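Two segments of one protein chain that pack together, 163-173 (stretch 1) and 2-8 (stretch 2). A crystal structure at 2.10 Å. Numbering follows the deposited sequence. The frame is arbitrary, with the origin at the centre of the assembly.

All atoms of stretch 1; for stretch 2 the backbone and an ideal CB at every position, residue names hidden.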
# COMPACT_ATOMS: atom_id res chain seq x y z
N ALA A 163 11.87 -8.38 -12.61
CA ALA A 163 12.17 -7.03 -13.06
C ALA A 163 11.35 -5.98 -12.32
O ALA A 163 11.65 -4.79 -12.40
CB ALA A 163 11.91 -6.92 -14.56
N TRP A 164 10.32 -6.42 -11.60
CA TRP A 164 9.45 -5.47 -10.90
C TRP A 164 10.16 -4.51 -9.95
O TRP A 164 9.85 -3.32 -9.92
CB TRP A 164 8.36 -6.21 -10.13
CG TRP A 164 7.35 -5.28 -9.51
CD1 TRP A 164 6.29 -4.70 -10.13
CD2 TRP A 164 7.36 -4.79 -8.17
NE1 TRP A 164 5.62 -3.87 -9.25
CE2 TRP A 164 6.26 -3.91 -8.04
CE3 TRP A 164 8.19 -5.00 -7.06
CZ2 TRP A 164 5.97 -3.24 -6.85
CZ3 TRP A 164 7.90 -4.34 -5.87
CH2 TRP A 164 6.80 -3.47 -5.78
N LEU A 165 11.11 -5.02 -9.16
CA LEU A 165 11.83 -4.19 -8.20
C LEU A 165 12.54 -3.00 -8.84
O LEU A 165 12.32 -1.86 -8.43
CB LEU A 165 12.82 -5.04 -7.41
CG LEU A 165 13.75 -4.28 -6.45
CD1 LEU A 165 12.93 -3.36 -5.56
CD2 LEU A 165 14.56 -5.27 -5.61
N GLU A 166 13.39 -3.25 -9.83
CA GLU A 166 14.11 -2.16 -10.48
C GLU A 166 13.17 -1.28 -11.29
O GLU A 166 13.33 -0.06 -11.34
CB GLU A 166 15.24 -2.73 -11.34
CG GLU A 166 16.30 -3.43 -10.50
CD GLU A 166 17.04 -2.47 -9.57
OE1 GLU A 166 17.53 -2.91 -8.51
OE2 GLU A 166 17.15 -1.27 -9.92
N GLN A 167 12.17 -1.89 -11.92
CA GLN A 167 11.19 -1.14 -12.69
C GLN A 167 10.46 -0.18 -11.76
O GLN A 167 10.11 0.93 -12.14
CB GLN A 167 10.19 -2.08 -13.35
CG GLN A 167 10.50 -2.44 -14.79
CD GLN A 167 9.69 -3.63 -15.28
OE1 GLN A 167 8.53 -3.82 -14.87
NE2 GLN A 167 10.28 -4.44 -16.16
N THR A 168 10.22 -0.62 -10.53
CA THR A 168 9.51 0.23 -9.58
C THR A 168 10.44 1.36 -9.14
O THR A 168 10.02 2.51 -9.01
CB THR A 168 9.03 -0.62 -8.38
OG1 THR A 168 8.17 -1.66 -8.86
CG2 THR A 168 8.26 0.23 -7.38
N ARG A 169 11.71 1.03 -8.96
CA ARG A 169 12.71 2.01 -8.58
C ARG A 169 12.85 3.07 -9.66
O ARG A 169 12.95 4.26 -9.37
CB ARG A 169 14.05 1.31 -8.32
CG ARG A 169 14.06 0.59 -7.01
CD ARG A 169 15.31 -0.24 -6.82
NE ARG A 169 15.37 -0.75 -5.46
CZ ARG A 169 16.30 -1.59 -5.02
NH1 ARG A 169 17.25 -2.02 -5.83
NH2 ARG A 169 16.28 -1.98 -3.75
N GLU A 170 12.84 2.64 -10.92
CA GLU A 170 12.95 3.59 -12.03
C GLU A 170 11.70 4.44 -12.07
O GLU A 170 11.75 5.63 -12.40
CB GLU A 170 13.11 2.85 -13.36
CG GLU A 170 13.30 3.80 -14.54
CD GLU A 170 13.34 3.08 -15.87
OE1 GLU A 170 13.59 3.75 -16.90
OE2 GLU A 170 13.12 1.85 -15.90
N ALA A 171 10.56 3.83 -11.75
CA ALA A 171 9.29 4.55 -11.75
C ALA A 171 9.30 5.58 -10.62
O ALA A 171 8.91 6.73 -10.82
CB ALA A 171 8.14 3.57 -11.58
N TRP A 172 9.74 5.16 -9.44
CA TRP A 172 9.80 6.07 -8.30
C TRP A 172 10.70 7.26 -8.63
O TRP A 172 10.35 8.41 -8.35
CB TRP A 172 10.32 5.35 -7.05
CG TRP A 172 10.57 6.25 -5.86
CD1 TRP A 172 11.72 6.33 -5.13
CD2 TRP A 172 9.68 7.22 -5.30
NE1 TRP A 172 11.60 7.29 -4.15
CE2 TRP A 172 10.36 7.85 -4.23
CE3 TRP A 172 8.37 7.63 -5.59
CZ2 TRP A 172 9.78 8.86 -3.45
CZ3 TRP A 172 7.79 8.63 -4.81
CH2 TRP A 172 8.50 9.24 -3.75
N ALA A 173 11.86 6.97 -9.23
CA ALA A 173 12.82 8.01 -9.60
C ALA A 173 12.17 9.04 -10.52
O ALA A 173 12.25 10.24 -10.27
CB ALA A 173 14.02 7.37 -10.29
N UNK A 2 19.36 10.33 -5.23
CA UNK A 2 18.78 9.00 -5.20
C UNK A 2 17.87 8.82 -3.98
O UNK A 2 18.26 9.15 -2.85
CB UNK A 2 19.89 7.94 -5.20
N UNK A 3 16.66 8.33 -4.21
CA UNK A 3 15.72 8.10 -3.13
C UNK A 3 15.44 6.61 -3.12
O UNK A 3 14.54 6.13 -3.80
CB UNK A 3 14.44 8.92 -3.30
N UNK A 4 16.25 5.89 -2.36
CA UNK A 4 16.18 4.44 -2.26
C UNK A 4 14.79 3.89 -1.97
O UNK A 4 14.00 4.49 -1.24
CB UNK A 4 17.14 3.97 -1.17
N UNK A 5 14.49 2.74 -2.56
CA UNK A 5 13.21 2.07 -2.39
C UNK A 5 13.45 0.57 -2.23
O UNK A 5 14.25 -0.01 -2.96
CB UNK A 5 12.28 2.35 -3.57
N UNK A 6 12.77 -0.04 -1.26
CA UNK A 6 12.91 -1.48 -1.02
C UNK A 6 11.51 -2.08 -0.99
O UNK A 6 10.52 -1.35 -1.04
CB UNK A 6 13.66 -1.77 0.28
N UNK A 7 11.43 -3.40 -0.90
CA UNK A 7 10.13 -4.05 -0.88
C UNK A 7 10.21 -5.47 -0.34
O UNK A 7 11.25 -6.12 -0.46
CB UNK A 7 9.53 -4.06 -2.29
N UNK A 8 9.12 -5.94 0.26
CA UNK A 8 9.05 -7.29 0.81
C UNK A 8 7.59 -7.71 0.99
O UNK A 8 6.71 -6.86 1.11
CB UNK A 8 9.80 -7.37 2.14

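Stretch 1 is mostly helix, and stretch 2 ends in a strand that runs obliquely antiparallel to it, the two axes crossing at 142° and approaching to 8.9 Å. The helix offers Trp164, Leu165, Thr168, Arg169 and Trp172, and the positions opposite can be read against that row.

Position 2 has an ideal CB that points away from the helix and finds none of its atoms within 5.5 Å. Contact with stretch 1 sets no rule here, and almost any side chain would fit. The deposited residue is Ile2, which makes no contact with the helix.

At position 3 the CB points toward the helix and lies 3.4 Å from Trp172 NE1, so the first carbon is already at contact distance. A bulky group can be accepted if it turns aside after CB, and a small residue would suit as well. The backbone matters too: the carbonyl O at 3 is 3.1 Å from Trp172 CD1 and lies at the edge of the indole, near its plane. Tyr3 is found, with chi1 in the m well; its CB packs against the indole while the ring leads away from the helix.

Position 4 points its CB away, with nothing of stretch 1 within 5.5 Å. A short side chain would miss the helix, whereas a longer one could bend back toward the extended arm of Arg169; polar or aromatic types are plausible. The residue is His4, whose t rotamer brings CE1 to 3.3 Å from Arg169 NH2, over one face of the guanidinium.

Position 5 is the centre of the contact. Its CB points toward the helix, 4.3 Å from both Arg169 CG and Trp172 CD1, and the surroundings ahead are largely carbon: the Thr168 methyl, Leu165 and the base of Trp172. A medium or large aliphatic side chain is the natural choice. The backbone serves separately: the carbonyl O at position 5 accepts hydrogen bonds from Arg169 NE at 2.8 Å and Arg169 NH2 at 2.9 Å, a fork that any residue's carbonyl could receive. The same arginine's NH1 makes a salt bridge with Glu166 OE1 at 2.8 Å, tying the guanidinium back to its own helix. Leu5 fills the place and has the largest covered area of either stretch. Its CD1 lies 3.8 Å from Trp172 CB and 4.0 Å from Thr168 CG2, while its CD2 is 4.3 Å from Leu165 CD1.

Position 6 alternates away, as extended backbone angles lead one to expect, and many side chains would do, beta-branched ones included. Thr6 sits there, its CG2 4.4 Å from Arg169 NH2, a marginal contact.

At position 7 the CB again points toward the helix, but it is 3.9 Å from Trp164 CZ3 and 4.8 Å from Leu165 CD1. A small apolar residue suits this close approach. Ala7 supplies just the methyl, set at the edge of the indole.

Position 8 turns away with no helix atom near, so long polar chains have room; Lys8 uses it with a chain that curls, making no contact.

Stretch 2 (2-8) IYHLTAK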
# COMPACT_ATOMS: atom_id res chain seq x y z
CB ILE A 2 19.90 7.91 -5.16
CG1 ILE A 2 20.58 7.82 -6.53
CG2 ILE A 2 19.32 6.55 -4.75
CD1 ILE A 2 19.65 7.45 -7.68
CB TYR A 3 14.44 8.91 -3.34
CG TYR A 3 14.73 10.39 -3.43
CD1 TYR A 3 14.77 11.04 -4.67
CD2 TYR A 3 15.07 11.13 -2.29
CE1 TYR A 3 15.15 12.38 -4.78
CE2 TYR A 3 15.46 12.46 -2.38
CZ TYR A 3 15.50 13.08 -3.63
OH TYR A 3 15.91 14.39 -3.74
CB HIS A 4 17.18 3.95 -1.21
CG HIS A 4 17.44 2.48 -1.27
ND1 HIS A 4 17.59 1.80 -2.46
CD2 HIS A 4 17.61 1.56 -0.29
CE1 HIS A 4 17.83 0.53 -2.21
NE2 HIS A 4 17.85 0.36 -0.90
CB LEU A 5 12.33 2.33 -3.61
CG LEU A 5 10.95 1.66 -3.69
CD1 LEU A 5 10.02 2.50 -4.55
CD2 LEU A 5 11.09 0.25 -4.26
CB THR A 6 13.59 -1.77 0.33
OG1 THR A 6 12.82 -1.20 1.38
CG2 THR A 6 15.00 -1.18 0.37
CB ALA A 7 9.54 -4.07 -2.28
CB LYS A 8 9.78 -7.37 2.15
CG LYS A 8 9.32 -6.35 3.17
CD LYS A 8 9.86 -6.66 4.55
CE LYS A 8 11.37 -6.75 4.55
NZ LYS A 8 11.98 -5.52 3.98
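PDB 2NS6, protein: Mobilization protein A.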